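Long-range contacts in 3-carboxy-cis,cis-muconate cycloisomerase (PDB 1RE5), which belongs to the largely helical fumarase/aspartase superfamily and assembles from four copies of its chain: residues 26-31 and 108-113; 369-374 and 423-428. All coordinates share one frame; numbering follows the deposited sequence.

Overall arrangement
The two contacts occupy far ends of an elongated, mostly helical chain. They lie on opposite sides of its centre, with their own centres about 64 Å apart and their nearest atoms about 53 Å apart. Interaction 1 comes first in sequence, pairing helix 21-40 with helix 106-142 in the lyase family part of the chain. It closes before interaction 2 begins, where helix 368-378 meets the end of helix 418-424 in the C-terminal part related to adenylosuccinate lyase. They share no helix or strand. Each is therefore a local piece of tertiary packing: the first buried, the second only partly buried and farther from the chain centre.

Interaction 1 of 2, residues 26-31 and 108-113; sequences QGMLDF and DAMDTG
The Phe31 ring lies against Asp108, Ala109 and Thr112 on helix 106-142, one face over Ala109 and the Asp108 carbonyl. Ala109 CA stands 4.0 Å from the ring centroid and 28° off the ring normal, a CH-pi contact, while Asp108 O is displaced toward the rim on that face. Ala109 CB touches Phe31 CD2 at 3.6 Å. Thr112 CG2 comes up obliquely to Phe31 CD1 (3.7 Å), and Asp108 CB meets Phe31 CZ, its carboxylate plane turned 37° from the ring. Leu213 of helix 206-217 also touches the Phe31 side chain.

One turn before Phe31 on its own helix, Gly27 meets Gly113. The two short helical segments cross here at 116° with axes 7.8 Å apart, and with no CB on either glycine, Gly27 C comes within 3.6 Å of Gly113 CA. Beside this crossing Met28 CG rests on Ala109 O at 3.5 Å, and Met28 SD faces Met110 CG.

The polar groups at the contact find partners within their own helix or beyond the two segments. Asp108 O accepts from both Thr112 N and Thr112 OG1, Thr112 OG1 also bonds to Gln191 N, and the Asp108 carboxylate takes the backbone N-H groups of Thr105, Gly193 and Gly194. Between the helices themselves, cohesion thus rests on van der Waals contact, including the close backbone approach at the glycines, and on the CH-pi contact.

Interaction 2 of 2, residues 369-374 and 423-428; sequences EAVSIV and RLLDPA
Leu424 reaches from the last turn of helix 418-424 onto Ala370, Val371 and Val374, which line one face of helix 368-378 in the mainly helical C-terminal part of the chain. The arrangement is a helix end packed against the flank of another helix, and three side chains supply most of its buried surface: Leu424, Val371 and Val374.

Leu424 is the central piece, and its two methyls divide the work. CD2 meets Val374 CG2 at 3.5 Å and also lies 3.6 Å from Ala370 O, so the leucine touches backbone as well as side chain. CD1 of Leu424 sits against CB and CG1 of Val374, each at 4.0 Å. The Leu424 and Val374 side chains reach toward each other tip to tip.

Val371 approaches differently, crossing Leu424 at about a right angle, with its CG2 placed 3.9 Å from Leu424 CB. That methyl, anti to the carbonyl carbon of its own residue, is shared with Leu425, the first residue to depart from helical backbone angles. Val371 also touches Leu388 of helix 381-397, so a third helix adjoins the contact.

Beyond Leu425 the chain turns, with Asp426 N donating to Arg423 O, and the Asp426 carboxylate forms a salt bridge with Arg356 of helix 352-359. The contact between the two segments is apolar throughout its side chains, and at the turn itself it is made by Leu425 CD2, lying 3.5 Å from Val371 CG2.

Interaction 1 of 2, residues 26-31 and 108-113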
# COMPACT_ATOMS: atom_id res chain seq x y z
N GLN D 26 -0.36 -16.37 26.65
CA GLN D 26 0.31 -15.95 27.88
C GLN D 26 0.14 -14.48 28.19
O GLN D 26 -0.04 -14.10 29.35
CB GLN D 26 1.79 -16.27 27.84
CG GLN D 26 2.42 -16.32 29.22
CD GLN D 26 1.70 -17.29 30.15
OE1 GLN D 26 1.61 -18.50 29.87
NE2 GLN D 26 1.19 -16.77 31.26
N GLY D 27 0.21 -13.65 27.16
CA GLY D 27 0.05 -12.22 27.37
C GLY D 27 -1.27 -11.91 28.05
O GLY D 27 -1.31 -11.16 29.03
N MET D 28 -2.35 -12.49 27.55
CA MET D 28 -3.67 -12.26 28.12
C MET D 28 -3.80 -12.85 29.52
O MET D 28 -4.35 -12.22 30.43
CB MET D 28 -4.75 -12.83 27.19
CG MET D 28 -4.89 -12.07 25.89
SD MET D 28 -6.22 -12.68 24.85
CE MET D 28 -5.43 -14.00 23.95
N LEU D 29 -3.29 -14.06 29.71
CA LEU D 29 -3.35 -14.68 31.02
C LEU D 29 -2.58 -13.82 32.02
O LEU D 29 -3.03 -13.61 33.15
CB LEU D 29 -2.77 -16.09 30.96
CG LEU D 29 -3.62 -17.02 30.09
CD1 LEU D 29 -2.92 -18.36 29.88
CD2 LEU D 29 -4.98 -17.20 30.74
N ASP D 30 -1.43 -13.30 31.60
CA ASP D 30 -0.62 -12.43 32.46
C ASP D 30 -1.48 -11.25 32.93
O ASP D 30 -1.38 -10.79 34.07
CB ASP D 30 0.59 -11.90 31.70
CG ASP D 30 1.75 -12.88 31.68
OD1 ASP D 30 1.51 -14.11 31.84
OD2 ASP D 30 2.90 -12.43 31.49
N PHE D 31 -2.31 -10.77 32.02
CA PHE D 31 -3.20 -9.66 32.32
C PHE D 31 -4.21 -10.09 33.38
O PHE D 31 -4.39 -9.40 34.38
CB PHE D 31 -3.95 -9.22 31.07
CG PHE D 31 -5.06 -8.25 31.34
CD1 PHE D 31 -4.78 -6.91 31.63
CD2 PHE D 31 -6.39 -8.68 31.36
CE1 PHE D 31 -5.79 -6.01 31.93
CE2 PHE D 31 -7.42 -7.79 31.66
CZ PHE D 31 -7.12 -6.45 31.94
N ASP D 108 -9.48 -5.07 26.68
CA ASP D 108 -8.53 -4.73 27.73
C ASP D 108 -7.49 -5.83 27.82
O ASP D 108 -6.28 -5.56 27.89
CB ASP D 108 -9.21 -4.60 29.09
CG ASP D 108 -10.13 -3.40 29.17
OD1 ASP D 108 -9.76 -2.34 28.64
OD2 ASP D 108 -11.21 -3.51 29.78
N ALA D 109 -7.96 -7.08 27.82
CA ALA D 109 -7.07 -8.23 27.92
C ALA D 109 -6.23 -8.40 26.66
O ALA D 109 -5.03 -8.68 26.72
CB ALA D 109 -7.86 -9.49 28.19
N MET D 110 -6.88 -8.25 25.51
CA MET D 110 -6.21 -8.39 24.23
C MET D 110 -5.13 -7.32 23.96
O MET D 110 -3.99 -7.65 23.62
CB MET D 110 -7.25 -8.36 23.13
CG MET D 110 -8.22 -9.49 23.23
SD MET D 110 -9.17 -9.56 21.71
CE MET D 110 -10.79 -9.09 22.35
N ASP D 111 -5.48 -6.04 24.09
CA ASP D 111 -4.51 -4.99 23.84
C ASP D 111 -3.37 -5.03 24.85
O ASP D 111 -2.20 -4.88 24.49
CB ASP D 111 -5.16 -3.60 23.87
CG ASP D 111 -5.84 -3.22 22.55
OD1 ASP D 111 -5.75 -4.00 21.57
OD2 ASP D 111 -6.45 -2.13 22.51
N THR D 112 -3.69 -5.22 26.12
CA THR D 112 -2.64 -5.25 27.12
C THR D 112 -1.74 -6.45 26.89
O THR D 112 -0.52 -6.35 27.01
CB THR D 112 -3.20 -5.30 28.55
OG1 THR D 112 -3.95 -4.10 28.80
CG2 THR D 112 -2.05 -5.42 29.56
N GLY D 113 -2.34 -7.59 26.56
CA GLY D 113 -1.56 -8.78 26.30
C GLY D 113 -0.60 -8.51 25.15
O GLY D 113 0.57 -8.92 25.19

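Interaction 2 of 2, residues 369-374 and 423-428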
# COMPACT_ATOMS: atom_id res chain seq x y z
N GLU D 369 37.76 15.71 -12.82
CA GLU D 369 37.47 16.83 -11.93
C GLU D 369 38.65 17.16 -11.00
O GLU D 369 39.01 18.33 -10.84
CB GLU D 369 36.20 16.51 -11.12
CG GLU D 369 35.87 17.50 -10.02
CD GLU D 369 34.67 17.07 -9.19
OE1 GLU D 369 33.53 17.14 -9.70
OE2 GLU D 369 34.86 16.64 -8.03
N ALA D 370 39.25 16.13 -10.40
CA ALA D 370 40.39 16.29 -9.48
C ALA D 370 41.57 16.98 -10.17
O ALA D 370 42.35 17.69 -9.53
CB ALA D 370 40.82 14.93 -8.94
N VAL D 371 41.70 16.74 -11.47
CA VAL D 371 42.76 17.32 -12.28
C VAL D 371 42.36 18.74 -12.67
O VAL D 371 43.18 19.65 -12.64
CB VAL D 371 42.99 16.48 -13.57
CG1 VAL D 371 43.86 17.25 -14.56
CG2 VAL D 371 43.66 15.15 -13.22
N SER D 372 41.09 18.90 -13.01
CA SER D 372 40.54 20.19 -13.41
C SER D 372 40.79 21.32 -12.42
O SER D 372 41.04 22.46 -12.82
CB SER D 372 39.04 20.08 -13.66
OG SER D 372 38.52 21.32 -14.08
N ILE D 373 40.70 21.02 -11.12
CA ILE D 373 40.92 22.05 -10.11
C ILE D 373 42.39 22.45 -10.03
O ILE D 373 42.71 23.63 -9.95
CB ILE D 373 40.42 21.61 -8.70
CG1 ILE D 373 41.19 20.38 -8.21
CG2 ILE D 373 38.92 21.32 -8.76
CD1 ILE D 373 40.72 19.86 -6.85
N VAL D 374 43.29 21.46 -10.08
CA VAL D 374 44.71 21.75 -10.02
C VAL D 374 45.18 22.54 -11.25
O VAL D 374 45.85 23.55 -11.11
CB VAL D 374 45.56 20.47 -9.88
CG1 VAL D 374 47.04 20.79 -10.04
CG2 VAL D 374 45.31 19.84 -8.50
N ARG D 423 49.89 11.35 -8.91
CA ARG D 423 49.08 11.58 -7.71
C ARG D 423 47.66 12.03 -8.05
O ARG D 423 46.70 11.54 -7.47
CB ARG D 423 49.75 12.63 -6.82
CG ARG D 423 49.05 12.84 -5.48
CD ARG D 423 49.58 14.10 -4.80
NE ARG D 423 51.03 14.08 -4.72
CZ ARG D 423 51.80 15.16 -4.63
NH1 ARG D 423 51.25 16.38 -4.61
NH2 ARG D 423 53.12 15.03 -4.57
N LEU D 424 47.53 12.97 -8.99
CA LEU D 424 46.23 13.47 -9.39
C LEU D 424 45.30 12.39 -9.94
O LEU D 424 44.09 12.43 -9.71
CB LEU D 424 46.37 14.56 -10.45
CG LEU D 424 46.75 15.95 -9.94
CD1 LEU D 424 46.82 16.90 -11.11
CD2 LEU D 424 45.71 16.43 -8.94
N LEU D 425 45.87 11.43 -10.66
CA LEU D 425 45.07 10.36 -11.23
C LEU D 425 44.97 9.16 -10.31
O LEU D 425 44.60 8.07 -10.74
CB LEU D 425 45.64 9.93 -12.58
CG LEU D 425 45.18 10.76 -13.78
CD1 LEU D 425 43.68 10.61 -13.92
CD2 LEU D 425 45.54 12.22 -13.59
N ASP D 426 45.31 9.36 -9.04
CA ASP D 426 45.21 8.29 -8.05
C ASP D 426 43.96 8.55 -7.22
O ASP D 426 43.82 9.61 -6.61
CB ASP D 426 46.45 8.24 -7.15
CG ASP D 426 46.31 7.22 -6.04
OD1 ASP D 426 45.70 6.17 -6.27
OD2 ASP D 426 46.82 7.46 -4.92
N PRO D 427 43.03 7.58 -7.21
CA PRO D 427 41.76 7.66 -6.47
C PRO D 427 41.96 7.95 -5.00
O PRO D 427 41.24 8.75 -4.42
CB PRO D 427 41.14 6.29 -6.69
CG PRO D 427 41.73 5.84 -7.97
CD PRO D 427 43.16 6.27 -7.86
N ALA D 428 42.94 7.29 -4.40
CA ALA D 428 43.23 7.46 -2.98
C ALA D 428 43.39 8.92 -2.56
O ALA D 428 43.23 9.27 -1.39
CB ALA D 428 44.48 6.68 -2.63